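Local coordinates for putative glutathione S-transferase (Sinorhizobium meliloti, PDB 4MDC), which probably transfers glutathione to electrophilic substrates as a homodimeric glutathione S-transferase, at residues T65-D77 against A82-D94. Numbering follows the deposited sequence.
Sequences TLNPAGTLPVYVD and ALCGATIISEYLD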
loop_
_atom_site.group_PDB
_atom_site.type_symbol
_atom_site.label_atom_id
_atom_site.label_comp_id
_atom_site.label_asym_id
_atom_site.label_seq_id
_atom_site.Cartn_x
_atom_site.Cartn_y
_atom_site.Cartn_z
ATOM N N THR B 65 -8.820 -0.089 -18.649
ATOM C CA THR B 65 -10.026 -0.884 -18.504
ATOM C C THR B 65 -9.765 -2.097 -17.592
ATOM O O THR B 65 -10.597 -2.454 -16.784
ATOM C CB THR B 65 -10.569 -1.323 -19.885
ATOM O OG1 THR B 65 -10.933 -0.149 -20.617
ATOM C CG2 THR B 65 -11.759 -2.221 -19.765
ATOM N N LEU B 66 -8.622 -2.731 -17.765
ATOM C CA LEU B 66 -8.270 -3.882 -16.967
ATOM C C LEU B 66 -7.992 -3.463 -15.528
ATOM O O LEU B 66 -8.410 -4.134 -14.604
ATOM C CB LEU B 66 -7.015 -4.531 -17.553
ATOM C CG LEU B 66 -6.559 -5.787 -16.812
ATOM C CD1 LEU B 66 -7.553 -6.895 -17.066
ATOM C CD2 LEU B 66 -5.143 -6.131 -17.251
ATOM N N ASN B 67 -7.289 -2.350 -15.384
ATOM C CA ASN B 67 -6.912 -1.822 -14.074
ATOM C C ASN B 67 -7.035 -0.310 -14.053
ATOM O O ASN B 67 -6.128 0.388 -14.465
ATOM C CB ASN B 67 -5.476 -2.242 -13.697
ATOM C CG ASN B 67 -5.084 -1.727 -12.313
ATOM O OD1 ASN B 67 -5.955 -1.289 -11.547
ATOM N ND2 ASN B 67 -3.807 -1.823 -11.964
ATOM N N PRO B 68 -8.192 0.201 -13.591
ATOM C CA PRO B 68 -8.409 1.643 -13.619
ATOM C C PRO B 68 -7.468 2.408 -12.707
ATOM O O PRO B 68 -7.241 3.593 -12.951
ATOM C CB PRO B 68 -9.880 1.803 -13.174
ATOM C CG PRO B 68 -10.315 0.479 -12.691
ATOM C CD PRO B 68 -9.415 -0.553 -13.261
ATOM N N ALA B 69 -6.882 1.712 -11.721
ATOM C CA ALA B 69 -5.874 2.310 -10.837
ATOM C C ALA B 69 -4.557 2.552 -11.557
ATOM O O ALA B 69 -3.765 3.349 -11.089
ATOM C CB ALA B 69 -5.653 1.444 -9.610
ATOM N N GLY B 70 -4.332 1.903 -12.716
ATOM C CA GLY B 70 -3.121 2.103 -13.526
ATOM C C GLY B 70 -1.841 1.569 -12.882
ATOM O O GLY B 70 -0.765 1.907 -13.294
ATOM N N THR B 71 -1.976 0.752 -11.848
ATOM C CA THR B 71 -0.836 0.256 -11.095
ATOM C C THR B 71 -0.295 -1.054 -11.769
ATOM O O THR B 71 -1.031 -1.729 -12.527
ATOM C CB THR B 71 -1.209 -0.056 -9.645
ATOM O OG1 THR B 71 -2.393 -0.849 -9.594
ATOM C CG2 THR B 71 -1.453 1.237 -8.847
ATOM N N LEU B 72 0.940 -1.408 -11.437
ATOM C CA LEU B 72 1.547 -2.676 -11.829
ATOM C C LEU B 72 2.054 -3.475 -10.607
ATOM O O LEU B 72 2.425 -2.905 -9.603
ATOM C CB LEU B 72 2.718 -2.424 -12.799
ATOM C CG LEU B 72 2.338 -1.836 -14.147
ATOM C CD1 LEU B 72 3.618 -1.423 -14.859
ATOM C CD2 LEU B 72 1.558 -2.824 -14.983
ATOM N N PRO B 73 2.138 -4.786 -10.712
ATOM C CA PRO B 73 1.731 -5.553 -11.836
ATOM C C PRO B 73 0.242 -5.901 -11.753
ATOM O O PRO B 73 -0.401 -5.588 -10.764
ATOM C CB PRO B 73 2.545 -6.805 -11.686
ATOM C CG PRO B 73 2.678 -7.009 -10.246
ATOM C CD PRO B 73 2.723 -5.650 -9.663
ATOM N N VAL B 74 -0.264 -6.533 -12.802
ATOM C CA VAL B 74 -1.622 -7.062 -12.781
ATOM C C VAL B 74 -1.528 -8.530 -13.182
ATOM O O VAL B 74 -0.962 -8.841 -14.233
ATOM C CB VAL B 74 -2.544 -6.327 -13.756
ATOM C CG1 VAL B 74 -3.925 -6.943 -13.766
ATOM C CG2 VAL B 74 -2.607 -4.852 -13.387
ATOM N N TYR B 75 -2.146 -9.409 -12.381
ATOM C CA TYR B 75 -2.072 -10.849 -12.628
ATOM C C TYR B 75 -3.445 -11.323 -13.050
ATOM O O TYR B 75 -4.419 -11.046 -12.384
ATOM C CB TYR B 75 -1.654 -11.561 -11.361
ATOM C CG TYR B 75 -1.464 -13.034 -11.391
ATOM C CD1 TYR B 75 -0.347 -13.627 -11.958
ATOM C CD2 TYR B 75 -2.397 -13.874 -10.832
ATOM C CE1 TYR B 75 -0.181 -15.006 -11.958
ATOM C CE2 TYR B 75 -2.219 -15.239 -10.832
ATOM C CZ TYR B 75 -1.117 -15.791 -11.363
ATOM O OH TYR B 75 -0.972 -17.174 -11.359
ATOM N N VAL B 76 -3.514 -12.006 -14.179
ATOM C CA VAL B 76 -4.781 -12.509 -14.652
ATOM C C VAL B 76 -4.618 -13.968 -14.935
ATOM O O VAL B 76 -4.014 -14.367 -15.946
ATOM C CB VAL B 76 -5.284 -11.817 -15.923
ATOM C CG1 VAL B 76 -6.708 -12.289 -16.232
ATOM C CG2 VAL B 76 -5.271 -10.315 -15.763
ATOM N N ASP B 77 -5.149 -14.796 -14.063
ATOM C CA ASP B 77 -5.139 -16.214 -14.300
ATOM C C ASP B 77 -6.368 -16.605 -15.081
ATOM O O ASP B 77 -7.153 -15.748 -15.530
ATOM C CB ASP B 77 -4.793 -17.076 -13.080
ATOM C CG ASP B 77 -5.872 -17.108 -12.021
ATOM O OD1 ASP B 77 -7.016 -16.826 -12.333
ATOM O OD2 ASP B 77 -5.552 -17.475 -10.881
ATOM N N ALA B 82 -8.890 -9.954 -12.686
ATOM C CA ALA B 82 -7.647 -9.202 -12.544
ATOM C C ALA B 82 -7.314 -8.884 -11.097
ATOM O O ALA B 82 -8.114 -8.328 -10.377
ATOM C CB ALA B 82 -7.696 -7.927 -13.353
ATOM N N LEU B 83 -6.124 -9.282 -10.704
ATOM C CA LEU B 83 -5.597 -9.068 -9.369
ATOM C C LEU B 83 -4.512 -8.011 -9.516
ATOM O O LEU B 83 -3.519 -8.202 -10.230
ATOM C CB LEU B 83 -5.040 -10.363 -8.805
ATOM C CG LEU B 83 -6.000 -11.543 -8.698
ATOM C CD1 LEU B 83 -5.268 -12.762 -8.201
ATOM C CD2 LEU B 83 -7.153 -11.206 -7.784
ATOM N N CYS B 84 -4.699 -6.894 -8.857
ATOM C CA CYS B 84 -3.820 -5.742 -9.060
ATOM C C CYS B 84 -2.953 -5.403 -7.867
ATOM O O CYS B 84 -3.462 -5.255 -6.749
ATOM C CB CYS B 84 -4.660 -4.535 -9.385
ATOM S SG CYS B 84 -5.541 -4.787 -10.963
ATOM N N GLY B 85 -1.655 -5.258 -8.126
ATOM C CA GLY B 85 -0.699 -4.838 -7.147
ATOM C C GLY B 85 -0.025 -6.001 -6.404
ATOM O O GLY B 85 -0.566 -7.099 -6.262
ATOM N N ALA B 86 1.107 -5.696 -5.820
ATOM C CA ALA B 86 1.924 -6.713 -5.207
ATOM C C ALA B 86 1.284 -7.363 -3.971
ATOM O O ALA B 86 1.432 -8.554 -3.767
ATOM C CB ALA B 86 3.251 -6.130 -4.859
ATOM N N THR B 87 0.601 -6.572 -3.197
ATOM C CA THR B 87 0.011 -7.103 -1.932
ATOM C C THR B 87 -1.091 -8.132 -2.290
ATOM O O THR B 87 -1.036 -9.275 -1.826
ATOM C CB THR B 87 -0.500 -5.966 -1.050
ATOM O OG1 THR B 87 0.580 -5.214 -0.554
ATOM C CG2 THR B 87 -1.254 -6.532 0.174
ATOM N N ILE B 88 -2.068 -7.721 -3.092
ATOM C CA ILE B 88 -3.189 -8.574 -3.437
ATOM C C ILE B 88 -2.719 -9.855 -4.132
ATOM O O ILE B 88 -3.132 -10.978 -3.765
ATOM C CB ILE B 88 -4.251 -7.789 -4.245
ATOM C CG1 ILE B 88 -4.966 -6.825 -3.296
ATOM C CG2 ILE B 88 -5.307 -8.700 -4.853
ATOM C CD1 ILE B 88 -5.926 -5.873 -3.947
ATOM N N ILE B 89 -1.765 -9.704 -5.052
ATOM C CA ILE B 89 -1.311 -10.857 -5.737
ATOM C C ILE B 89 -0.551 -11.826 -4.841
ATOM O O ILE B 89 -0.752 -13.066 -4.882
ATOM C CB ILE B 89 -0.466 -10.447 -6.978
ATOM C CG1 ILE B 89 -1.283 -9.661 -7.984
ATOM C CG2 ILE B 89 0.110 -11.697 -7.614
ATOM C CD1 ILE B 89 -0.396 -8.920 -8.981
ATOM N N SER B 90 0.373 -11.289 -4.028
ATOM C CA SER B 90 1.168 -12.144 -3.152
ATOM C C SER B 90 0.300 -12.914 -2.111
ATOM O O SER B 90 0.601 -14.067 -1.786
ATOM C CB SER B 90 2.308 -11.323 -2.491
ATOM O OG SER B 90 1.809 -10.355 -1.586
ATOM N N GLU B 91 -0.754 -12.280 -1.633
ATOM C CA GLU B 91 -1.668 -12.934 -0.665
ATOM C C GLU B 91 -2.423 -14.054 -1.381
ATOM O O GLU B 91 -2.558 -15.148 -0.862
ATOM C CB GLU B 91 -2.652 -11.918 -0.028
ATOM C CG GLU B 91 -1.949 -10.833 0.818
ATOM C CD GLU B 91 -1.223 -11.357 2.053
ATOM O OE1 GLU B 91 -1.594 -12.464 2.567
ATOM O OE2 GLU B 91 -0.328 -10.628 2.562
ATOM N N TYR B 92 -2.904 -13.734 -2.570
ATOM C CA TYR B 92 -3.617 -14.702 -3.423
ATOM C C TYR B 92 -2.758 -15.936 -3.718
ATOM O O TYR B 92 -3.239 -17.072 -3.571
ATOM C CB TYR B 92 -4.076 -14.059 -4.739
ATOM C CG TYR B 92 -4.726 -15.009 -5.720
ATOM C CD1 TYR B 92 -6.054 -15.390 -5.590
ATOM C CD2 TYR B 92 -3.974 -15.574 -6.764
ATOM C CE1 TYR B 92 -6.648 -16.265 -6.470
ATOM C CE2 TYR B 92 -4.558 -16.465 -7.643
ATOM C CZ TYR B 92 -5.895 -16.822 -7.503
ATOM O OH TYR B 92 -6.530 -17.675 -8.363
ATOM N N LEU B 93 -1.497 -15.696 -4.094
ATOM C CA LEU B 93 -0.564 -16.787 -4.318
ATOM C C LEU B 93 -0.270 -17.615 -3.074
ATOM O O LEU B 93 -0.133 -18.842 -3.183
ATOM C CB LEU B 93 0.743 -16.315 -4.965
ATOM C CG LEU B 93 0.561 -15.764 -6.374
ATOM C CD1 LEU B 93 1.842 -15.152 -6.886
ATOM C CD2 LEU B 93 0.046 -16.797 -7.348
ATOM N N ASP B 94 -0.210 -17.007 -1.886
ATOM C CA ASP B 94 -0.086 -17.783 -0.674
ATOM C C ASP B 94 -1.310 -18.685 -0.472
ATOM O O ASP B 94 -1.180 -19.864 -0.092
ATOM C CB ASP B 94 0.112 -16.941 0.596
ATOM C CG ASP B 94 0.474 -17.798 1.802
ATOM O OD1 ASP B 94 1.551 -18.428 1.821
ATOM O OD2 ASP B 94 -0.358 -17.893 2.761
HETATM O O HOH W 1 2.016 -2.993 -6.401
#
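Y75 pairs with L83 through two backbone hydrogen bonds, Y75 N to L83 O at 2.8 Å and L83 N to Y75 O at 3.0 Å. They join antiparallel strands 74-76 and 82-84 of the thioredoxin-like N-terminal domain. G85 N extends the pairing to P73 O, just past the cis peptide bond of L72-P73 that is a hallmark of the GST fold. G85 is also the N-cap of the following helix.

With CG anti to N (chi1 -178°), the Y75 side chain reaches along helix 86-94, where its OH nears L93 CD2. I89 CD1 packs on Y75 CB at 3.8 Å and also meets P73 CG. L83 CD1 lies at the edge of the Y75 ring and sits over one face of the Y92 ring, toward its rim. The Y75 and Y92 side chains cross at about a right angle, with CE2 of Y75 4.1 Å from CE2 of Y92. Y92 OH donates to the syn lone pair of D77 OD2 at 2.7 Å, while S79 OG hydrogen-bonds D77 OD1.

On the other sheet face, C84 SG rests over the face of the N67 side-chain amide, 3.4 Å from CG, and 3.8 Å from V74 CG2. N67 ND2 donates to T71 OG1 at 2.9 Å, in the amide plane. A leucine here has no amide to give T71 OG1 and would probably set the T71 side chain free to turn and take the flat amide from under C84 SG.

Chemically, apolar side chains join the helix to the hairpin, and the Y92-D77 bond ties a buried hydroxyl to the hairpin's turn end.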